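Local coordinates for putative uncharacterized protein (Actinomyces odontolyticus, PDB 3UP9) that probably serves as the substrate-binding lipoprotein of a methionine uptake system, an NlpA-family protein that here holds selenomethionine between its two lobes, at residues A33-L37 / K218-L222; F79-I85 / N202-G208; L223-K229 / V241-F245. All blocks are in the same frame, centred on the assembly; numbering follows the deposited sequence.

Interaction 1: residues A33-L37 / K218-L222; sequences AGIKL and KLEKL
The apolar centre is I35, set at the start of strand 35-37 and pointing its CA-to-CB bond at helix 218-222. In its p,t rotamer it drives CD1 against the helix, 4.0 Å from L219 CB and 4.2 Å from L222 CD1. Two further pairs extend the patch: L37 (m,t) puts CD2 4.0 Å from CD2 of L219 (t,p), and A33 CB sits 3.8 Å from CD1 of L222 (m,t). The strand is extended, with phi/psi near -120/159 at I35; K36, between I35 and L37, is out of reach of helix 218-222. The axes of the short segments pass 10.5 Å apart at a crossing angle of -75°, so the helix lies steeply across the strand. The closest CA atoms are those of A33 and K218, 6.7 Å apart. This is an alpha/beta layer packing, the helix covering a face of the sheet in which strand 35-41 runs parallel to strand 7-13; L219 also touches L9 and V11 there. Ahead of the strand, G34 (phi 72°) closes helix 30-33 with a Schellman motif. At the polar edge K218, m at chi1 and otherwise extended, lays CD 3.3 Å from A33 O, and its NZ gives a weak hydrogen bond of 3.3 Å to the same A33 O. With 294 Å² buried and one weak polar bond, the contact is held chiefly by aliphatic packing.

Interaction 2: residues F79-I85 / N202-G208; sequences FEAGEGI and NVLVWKG. With MSE (selenomethionine), chain B.
Four direct backbone hydrogen bonds and one water join these segments. In the regular part, E80 and W206 form an antiparallel hydrogen-bonded pair, E80 N to W206 O at 2.8 Å and W206 N to E80 O at 3.0 Å, flanked by the non-hydrogen-bonded pairs F79 with K207 and A81 with V205 (CA atoms 4.5 Å apart in each). G82 N then donates to L204 O at 3.0 Å. Past G82 the chain bows outward, and a water bridges the gap, accepting from L204 N and donating to E83 O, its oxygen 2.8 Å from each of these atoms. Contact resumes with I85 N to N202 O at 2.9 Å. Strand 201-207 belongs to the sheet of one lobe of the periplasmic-binding-protein fold, pairing there with strand 59-64 as well. At its beginning N202, chi1 m, turns its amide into the ligand pocket: ND2 donates to the selenomethionine O at 2.9 Å and to H86 O, while OD1 accepts from H18 NE2 and, weakly, from the ligand N at 3.3 Å. On the other end K207 NZ is bonded to N53 OD1. W206, chi1 p, folds its indole over the neighbouring strand, with E80 CB 3.9 Å from the centroid of its five-membered ring in a CH-pi contact. A81 CB lies 4.0 Å from V203 CG2, and F79 CB meets V205 CG1 at 3.4 Å.

Interaction 3: residues L223-K229 / V241-F245; sequences LHSDEVK and VIPAF
The C-terminal tail of this periplasmic-binding-protein fold is pinned against the junction of helices 213-223 and 226-235. H224 leaves the first helix, and S225 is the N-cap of the second: in its p rotamer OG accepts from V228 N at 3.1 Å, and OG is also bonded to L222 O. The helix proceeds from there, with K229 N 3.2 Å from S225 O. F245, chi1 p and chi2 -85°, aims its CA-to-CB bond at this corner and has more of its surface buried by the contact than any other residue of the two segments. H224 CA sits over one face of the phenyl ring, 4.0 Å from its centroid in a CH-pi contact, while S225 O approaches the ring edge, 3.3 Å from F245 CE2. The imidazole of H224 (m) lies oblique to the phenyl, with centroids 5.1 Å apart and planes at 47°; its ND1 is bonded to E220 O, and NE2 makes weak bonds to E83 O and G84 O. K229, all t, runs along the tail as a straight arm: CB touches F245 CE2 at 3.9 Å, and CG meets CB of P243, pucker C-gamma exo, at 4.0 Å. K229 and P243 are also the closest CA pair, at 6.1 Å. The extended arm brings the ammonium to the chain's last carboxylate, forming a salt bridge with K229 NZ 3.4 Å from F245 OXT and a hydrogen bond from K229 NZ to F245 O at 2.7 Å.

All three contacts lie in the lobe built on the sheet that contains strand 201-207, their centres 14 to 15 Å apart. Helix 213-223 ties interaction 1 to interaction 2: E220 OE2 is 3.1 Å from E83 N, probably a hydrogen bond, and L219 CD2 packs 3.8 Å from L204 CD1. Interaction 3 follows directly along the chain, with L222 O 3.1 Å from V228 CG2. It meets interaction 2 where I85 O lies 2.9 Å from A244 N, a probable hydrogen bond extending the strand pairing towards the C terminus. Interaction 2 alone reaches the selenomethionine, through N202; in interaction 3 the nearest atoms of the P243 side chain and the selenomethionine are about 12 Å apart.

Interaction 1: residues A33-L37 / K218-L222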
loop_
_atom_site.group_PDB
_atom_site.type_symbol
_atom_site.label_atom_id
_atom_site.label_comp_id
_atom_site.label_asym_id
_atom_site.label_seq_id
_atom_site.Cartn_x
_atom_site.Cartn_y
_atom_site.Cartn_z
ATOM N N ALA A 33 26.906 -2.983 3.594
ATOM C CA ALA A 33 26.235 -3.710 4.702
ATOM C C ALA A 33 26.497 -5.255 4.725
ATOM O O ALA A 33 26.112 -5.949 5.671
ATOM C CB ALA A 33 24.742 -3.392 4.710
ATOM N N GLY A 34 27.189 -5.768 3.709
ATOM C CA GLY A 34 27.463 -7.198 3.557
ATOM C C GLY A 34 26.261 -8.066 3.163
ATOM O O GLY A 34 26.262 -9.274 3.412
ATOM N N ILE A 35 25.236 -7.458 2.555
ATOM C CA ILE A 35 24.093 -8.209 1.977
ATOM C C ILE A 35 23.919 -7.987 0.434
ATOM O O ILE A 35 24.411 -7.032 -0.130
ATOM C CB ILE A 35 22.741 -7.945 2.713
ATOM C CG1 ILE A 35 22.260 -6.510 2.493
ATOM C CG2 ILE A 35 22.825 -8.310 4.220
ATOM C CD1 ILE A 35 20.997 -6.160 3.244
ATOM N N LYS A 36 23.228 -8.922 -0.212
ATOM C CA LYS A 36 22.789 -8.805 -1.593
ATOM C C LYS A 36 21.260 -8.940 -1.620
ATOM O O LYS A 36 20.684 -9.761 -0.902
ATOM C CB LYS A 36 23.434 -9.896 -2.490
ATOM C CG LYS A 36 24.922 -9.741 -2.765
ATOM C CD LYS A 36 25.452 -10.817 -3.691
ATOM C CE LYS A 36 26.965 -10.659 -3.973
ATOM N NZ LYS A 36 27.501 -11.703 -4.907
ATOM N N LEU A 37 20.593 -8.112 -2.418
ATOM C CA LEU A 37 19.160 -8.257 -2.579
ATOM C C LEU A 37 18.760 -8.924 -3.888
ATOM O O LEU A 37 19.213 -8.564 -4.947
ATOM C CB LEU A 37 18.442 -6.919 -2.424
ATOM C CG LEU A 37 18.602 -6.119 -1.120
ATOM C CD1 LEU A 37 17.776 -4.847 -1.268
ATOM C CD2 LEU A 37 18.204 -6.963 0.078
ATOM N N LYS A 218 19.837 -6.044 8.982
ATOM C CA LYS A 218 20.643 -5.079 8.183
ATOM C C LYS A 218 19.782 -4.328 7.118
ATOM O O LYS A 218 19.882 -3.126 7.017
ATOM C CB LYS A 218 21.911 -5.717 7.580
ATOM C CG LYS A 218 23.023 -6.043 8.596
ATOM C CD LYS A 218 24.122 -6.974 8.032
ATOM C CE LYS A 218 25.188 -7.263 9.084
ATOM N NZ LYS A 218 26.529 -7.548 8.505
ATOM N N LEU A 219 18.911 -5.035 6.396
ATOM C CA LEU A 219 18.010 -4.433 5.426
ATOM C C LEU A 219 17.048 -3.467 6.121
ATOM O O LEU A 219 16.833 -2.308 5.663
ATOM C CB LEU A 219 17.247 -5.536 4.632
ATOM C CG LEU A 219 16.176 -5.090 3.639
ATOM C CD1 LEU A 219 16.800 -4.124 2.655
ATOM C CD2 LEU A 219 15.522 -6.292 2.962
ATOM N N GLU A 220 16.481 -3.894 7.247
ATOM C CA GLU A 220 15.667 -2.969 8.052
ATOM C C GLU A 220 16.430 -1.642 8.367
ATOM O O GLU A 220 15.889 -0.547 8.171
ATOM C CB GLU A 220 15.180 -3.667 9.337
ATOM C CG GLU A 220 14.480 -2.760 10.372
ATOM C CD GLU A 220 13.153 -2.179 9.872
ATOM O OE1 GLU A 220 12.597 -2.662 8.844
ATOM O OE2 GLU A 220 12.647 -1.258 10.530
ATOM N N LYS A 221 17.669 -1.735 8.852
ATOM C CA LYS A 221 18.459 -0.554 9.166
ATOM C C LYS A 221 18.677 0.310 7.886
ATOM O O LYS A 221 18.441 1.525 7.921
ATOM C CB LYS A 221 19.742 -0.964 9.887
ATOM C CG LYS A 221 20.749 0.143 10.075
ATOM C CD LYS A 221 21.501 0.070 11.394
ATOM C CE LYS A 221 22.254 1.400 11.634
ATOM N NZ LYS A 221 22.085 1.978 13.008
ATOM N N LEU A 222 18.977 -0.322 6.737
ATOM C CA LEU A 222 19.155 0.417 5.470
ATOM C C LEU A 222 17.858 1.148 4.988
ATOM O O LEU A 222 17.895 2.322 4.563
ATOM C CB LEU A 222 19.760 -0.498 4.368
ATOM C CG LEU A 222 21.127 -1.143 4.620
ATOM C CD1 LEU A 222 21.483 -2.031 3.443
ATOM C CD2 LEU A 222 22.235 -0.134 4.938
#

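Interaction 2: residues F79-I85 / N202-G208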
loop_
_atom_site.group_PDB
_atom_site.type_symbol
_atom_site.label_atom_id
_atom_site.label_comp_id
_atom_site.label_asym_id
_atom_site.label_seq_id
_atom_site.Cartn_x
_atom_site.Cartn_y
_atom_site.Cartn_z
ATOM N N PHE A 79 4.155 -13.794 11.142
ATOM C CA PHE A 79 5.082 -12.791 10.654
ATOM C C PHE A 79 5.548 -11.766 11.717
ATOM O O PHE A 79 4.936 -11.553 12.759
ATOM C CB PHE A 79 4.458 -12.031 9.484
ATOM C CG PHE A 79 4.125 -12.877 8.277
ATOM C CD1 PHE A 79 4.728 -14.106 8.037
ATOM C CD2 PHE A 79 3.218 -12.426 7.390
ATOM C CE1 PHE A 79 4.400 -14.850 6.919
ATOM C CE2 PHE A 79 2.899 -13.153 6.250
ATOM C CZ PHE A 79 3.489 -14.370 6.017
ATOM N N GLU A 80 6.670 -11.133 11.403
ATOM C CA GLU A 80 7.274 -10.106 12.209
ATOM C C GLU A 80 7.491 -8.903 11.288
ATOM O O GLU A 80 7.839 -9.071 10.127
ATOM C CB GLU A 80 8.616 -10.574 12.756
ATOM C CG GLU A 80 8.660 -11.940 13.374
ATOM C CD GLU A 80 7.663 -12.193 14.491
ATOM O OE1 GLU A 80 7.389 -11.292 15.310
ATOM O OE2 GLU A 80 7.150 -13.342 14.534
ATOM N N ALA A 81 7.252 -7.702 11.794
ATOM C CA ALA A 81 7.366 -6.470 11.018
ATOM C C ALA A 81 8.315 -5.447 11.665
ATOM O O ALA A 81 8.519 -5.366 12.905
ATOM C CB ALA A 81 6.021 -5.840 10.780
ATOM N N GLY A 82 8.865 -4.655 10.765
ATOM C CA GLY A 82 9.715 -3.552 11.076
ATOM C C GLY A 82 8.970 -2.271 11.250
ATOM O O GLY A 82 7.739 -2.254 11.199
ATOM N N GLU A 83 9.745 -1.216 11.489
ATOM C CA GLU A 83 9.255 0.151 11.616
ATOM C C GLU A 83 8.704 0.704 10.299
ATOM O O GLU A 83 9.183 0.381 9.246
ATOM C CB GLU A 83 10.409 1.056 11.998
ATOM C CG GLU A 83 10.934 0.923 13.398
ATOM C CD GLU A 83 12.073 1.905 13.680
ATOM O OE1 GLU A 83 11.792 3.136 13.638
ATOM O OE2 GLU A 83 13.218 1.427 13.941
ATOM N N GLY A 84 7.764 1.620 10.385
ATOM C CA GLY A 84 7.236 2.337 9.241
ATOM C C GLY A 84 8.341 2.937 8.405
ATOM O O GLY A 84 9.249 3.621 8.897
ATOM N N ILE A 85 8.287 2.638 7.137
ATOM C CA ILE A 85 9.206 3.241 6.180
ATOM C C ILE A 85 8.591 4.464 5.481
ATOM O O ILE A 85 9.190 5.522 5.476
ATOM C CB ILE A 85 9.701 2.188 5.163
ATOM C CG1 ILE A 85 10.412 1.104 5.989
ATOM C CG2 ILE A 85 10.623 2.827 4.043
ATOM C CD1 ILE A 85 10.320 -0.239 5.306
ATOM N N ASN A 202 3.984 1.597 5.661
ATOM C CA ASN A 202 4.498 0.426 4.976
ATOM C C ASN A 202 5.748 -0.163 5.632
ATOM O O ASN A 202 6.701 0.533 5.892
ATOM C CB ASN A 202 4.848 0.789 3.523
ATOM C CG ASN A 202 3.636 0.961 2.656
ATOM O OD1 ASN A 202 3.295 0.064 1.861
ATOM N ND2 ASN A 202 2.996 2.139 2.764
ATOM N N VAL A 203 5.749 -1.472 5.846
ATOM C CA VAL A 203 6.764 -2.133 6.648
ATOM C C VAL A 203 7.390 -3.326 5.948
ATOM O O VAL A 203 6.786 -3.927 5.059
ATOM C CB VAL A 203 6.166 -2.540 8.052
ATOM C CG1 VAL A 203 5.946 -1.288 8.903
ATOM C CG2 VAL A 203 4.880 -3.328 7.888
ATOM N N LEU A 204 8.631 -3.629 6.353
ATOM C CA LEU A 204 9.357 -4.857 5.951
ATOM C C LEU A 204 8.757 -5.968 6.803
ATOM O O LEU A 204 8.567 -5.769 8.007
ATOM C CB LEU A 204 10.890 -4.749 6.221
ATOM C CG LEU A 204 11.719 -5.939 5.737
ATOM C CD1 LEU A 204 11.905 -5.961 4.236
ATOM C CD2 LEU A 204 13.088 -5.885 6.392
ATOM N N VAL A 205 8.389 -7.092 6.191
ATOM C CA VAL A 205 7.776 -8.216 6.936
ATOM C C VAL A 205 8.580 -9.435 6.597
ATOM O O VAL A 205 8.983 -9.610 5.458
ATOM C CB VAL A 205 6.244 -8.405 6.640
ATOM C CG1 VAL A 205 5.671 -9.648 7.321
ATOM C CG2 VAL A 205 5.464 -7.145 6.969
ATOM N N TRP A 206 8.843 -10.251 7.609
ATOM C CA TRP A 206 9.504 -11.533 7.452
ATOM C C TRP A 206 8.861 -12.582 8.374
ATOM O O TRP A 206 7.996 -12.280 9.212
ATOM C CB TRP A 206 11.013 -11.359 7.689
ATOM C CG TRP A 206 11.380 -10.956 9.098
ATOM C CD1 TRP A 206 11.696 -11.807 10.155
ATOM C CD2 TRP A 206 11.402 -9.604 9.680
ATOM N NE1 TRP A 206 11.900 -11.108 11.295
ATOM C CE2 TRP A 206 11.751 -9.777 11.088
ATOM C CE3 TRP A 206 11.142 -8.298 9.198
ATOM C CZ2 TRP A 206 11.885 -8.689 11.959
ATOM C CZ3 TRP A 206 11.271 -7.220 10.084
ATOM C CH2 TRP A 206 11.627 -7.418 11.438
ATOM N N LYS A 207 9.261 -13.834 8.228
ATOM C CA LYS A 207 8.623 -14.926 8.966
ATOM C C LYS A 207 9.400 -15.102 10.269
ATOM O O LYS A 207 10.632 -15.055 10.257
ATOM C CB LYS A 207 8.634 -16.203 8.128
ATOM C CG LYS A 207 7.618 -17.249 8.523
ATOM C CD LYS A 207 7.464 -18.239 7.388
ATOM C CE LYS A 207 7.148 -19.642 7.874
ATOM N NZ LYS A 207 5.704 -19.922 7.724
ATOM N N GLY A 208 8.674 -15.306 11.382
ATOM C CA GLY A 208 9.267 -15.403 12.711
ATOM C C GLY A 208 10.443 -16.360 12.866
ATOM O O GLY A 208 11.411 -16.082 13.608
HETATM N N MSE B 300 1.326 0.185 -0.793
HETATM C CA MSE B 300 -0.040 0.120 -0.228
HETATM C C MSE B 300 -0.381 1.301 0.649
HETATM O O MSE B 300 0.518 1.844 1.344
HETATM O OXT MSE B 300 -1.565 1.675 0.641
HETATM C CB MSE B 300 -0.202 -1.137 0.587
HETATM C CG MSE B 300 -1.651 -1.377 1.117
HETATM SE SE MSE B 300 -1.723 -2.988 2.152
HETATM C CE MSE B 300 -1.026 -4.378 0.891
HETATM O O HOH W 1 10.096 -1.984 8.137
#

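Interaction 3: residues L223-K229 / V241-F245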
loop_
_atom_site.group_PDB
_atom_site.type_symbol
_atom_site.label_atom_id
_atom_site.label_comp_id
_atom_site.label_asym_id
_atom_site.label_seq_id
_atom_site.Cartn_x
_atom_site.Cartn_y
_atom_site.Cartn_z
ATOM N N LEU A 223 16.712 0.468 5.101
ATOM C CA LEU A 223 15.395 1.042 4.767
ATOM C C LEU A 223 14.979 2.243 5.626
ATOM O O LEU A 223 14.130 3.006 5.212
ATOM C CB LEU A 223 14.309 -0.029 4.852
ATOM C CG LEU A 223 14.028 -0.921 3.649
ATOM C CD1 LEU A 223 13.224 -2.131 4.112
ATOM C CD2 LEU A 223 13.303 -0.153 2.562
ATOM N N HIS A 224 15.557 2.371 6.824
ATOM C CA HIS A 224 15.297 3.518 7.723
ATOM C C HIS A 224 16.469 4.389 7.875
ATOM O O HIS A 224 16.614 5.063 8.844
ATOM C CB HIS A 224 14.871 3.074 9.094
ATOM C CG HIS A 224 13.560 2.453 9.089
ATOM N ND1 HIS A 224 13.390 1.201 8.701
ATOM C CD2 HIS A 224 12.312 2.964 9.378
ATOM C CE1 HIS A 224 12.096 0.898 8.738
ATOM N NE2 HIS A 224 11.432 1.976 9.178
ATOM N N SER A 225 17.332 4.410 6.855
ATOM C CA SER A 225 18.482 5.291 6.826
ATOM C C SER A 225 18.139 6.675 6.274
ATOM O O SER A 225 17.106 6.855 5.648
ATOM C CB SER A 225 19.602 4.691 5.962
ATOM O OG SER A 225 19.226 4.586 4.595
ATOM N N ASP A 226 19.053 7.630 6.485
ATOM C CA ASP A 226 18.943 8.995 5.974
ATOM C C ASP A 226 19.042 8.960 4.446
ATOM O O ASP A 226 18.379 9.714 3.748
ATOM C CB ASP A 226 20.044 9.897 6.569
ATOM C CG ASP A 226 19.585 11.344 6.777
ATOM O OD1 ASP A 226 19.445 12.107 5.788
ATOM O OD2 ASP A 226 19.369 11.717 7.954
ATOM N N GLU A 227 19.869 8.071 3.939
ATOM C CA GLU A 227 20.026 7.852 2.477
ATOM C C GLU A 227 18.723 7.420 1.795
ATOM O O GLU A 227 18.290 8.006 0.777
ATOM C CB GLU A 227 21.159 6.844 2.180
ATOM C CG GLU A 227 22.562 7.362 2.527
ATOM C CD GLU A 227 22.967 7.160 4.002
ATOM O OE1 GLU A 227 22.179 6.727 4.865
ATOM O OE2 GLU A 227 24.129 7.469 4.335
ATOM N N VAL A 228 18.051 6.440 2.378
ATOM C CA VAL A 228 16.735 6.061 1.857
ATOM C C VAL A 228 15.681 7.178 1.970
ATOM O O VAL A 228 14.885 7.335 1.060
ATOM C CB VAL A 228 16.230 4.736 2.470
ATOM C CG1 VAL A 228 14.731 4.581 2.257
ATOM C CG2 VAL A 228 17.046 3.592 1.891
ATOM N N LYS A 229 15.683 7.959 3.061
ATOM C CA LYS A 229 14.727 9.075 3.187
ATOM C C LYS A 229 14.943 10.107 2.053
ATOM O O LYS A 229 13.968 10.558 1.420
ATOM C CB LYS A 229 14.870 9.743 4.553
ATOM C CG LYS A 229 13.959 10.904 4.785
ATOM C CD LYS A 229 13.860 11.263 6.270
ATOM C CE LYS A 229 12.911 12.436 6.420
ATOM N NZ LYS A 229 12.618 12.751 7.826
ATOM N N VAL A 241 4.283 9.515 -2.014
ATOM C CA VAL A 241 5.066 8.621 -1.170
ATOM C C VAL A 241 5.767 9.533 -0.182
ATOM O O VAL A 241 6.560 10.366 -0.581
ATOM C CB VAL A 241 6.106 7.795 -1.964
ATOM C CG1 VAL A 241 6.944 6.988 -0.990
ATOM C CG2 VAL A 241 5.441 6.934 -3.046
ATOM N N ILE A 242 5.455 9.382 1.104
ATOM C CA ILE A 242 5.994 10.265 2.161
ATOM C C ILE A 242 6.813 9.410 3.126
ATOM O O ILE A 242 6.293 8.438 3.641
ATOM C CB ILE A 242 4.809 10.966 2.904
ATOM C CG1 ILE A 242 3.875 11.680 1.898
ATOM C CG2 ILE A 242 5.275 11.933 4.005
ATOM C CD1 ILE A 242 2.681 12.368 2.576
ATOM N N PRO A 243 8.094 9.753 3.389
ATOM C CA PRO A 243 8.801 9.043 4.439
ATOM C C PRO A 243 8.043 9.055 5.795
ATOM O O PRO A 243 7.493 10.095 6.184
ATOM C CB PRO A 243 10.079 9.884 4.617
ATOM C CG PRO A 243 10.198 10.640 3.370
ATOM C CD PRO A 243 8.826 10.966 2.992
ATOM N N ALA A 244 8.104 7.952 6.548
ATOM C CA ALA A 244 7.387 7.850 7.838
ATOM C C ALA A 244 8.337 7.935 9.011
ATOM O O ALA A 244 8.021 7.435 10.047
ATOM C CB ALA A 244 6.596 6.555 7.897
ATOM N N PHE A 245 9.515 8.533 8.812
ATOM C CA PHE A 245 10.604 8.638 9.824
ATOM C C PHE A 245 11.468 9.844 9.405
ATOM O O PHE A 245 11.146 10.595 8.459
ATOM C CB PHE A 245 11.465 7.351 9.944
ATOM C CG PHE A 245 12.252 7.012 8.683
ATOM C CD1 PHE A 245 11.677 6.290 7.662
ATOM C CD2 PHE A 245 13.558 7.455 8.514
ATOM C CE1 PHE A 245 12.384 6.006 6.493
ATOM C CE2 PHE A 245 14.275 7.169 7.367
ATOM C CZ PHE A 245 13.693 6.458 6.345
ATOM O OXT PHE A 245 12.515 10.138 9.980
#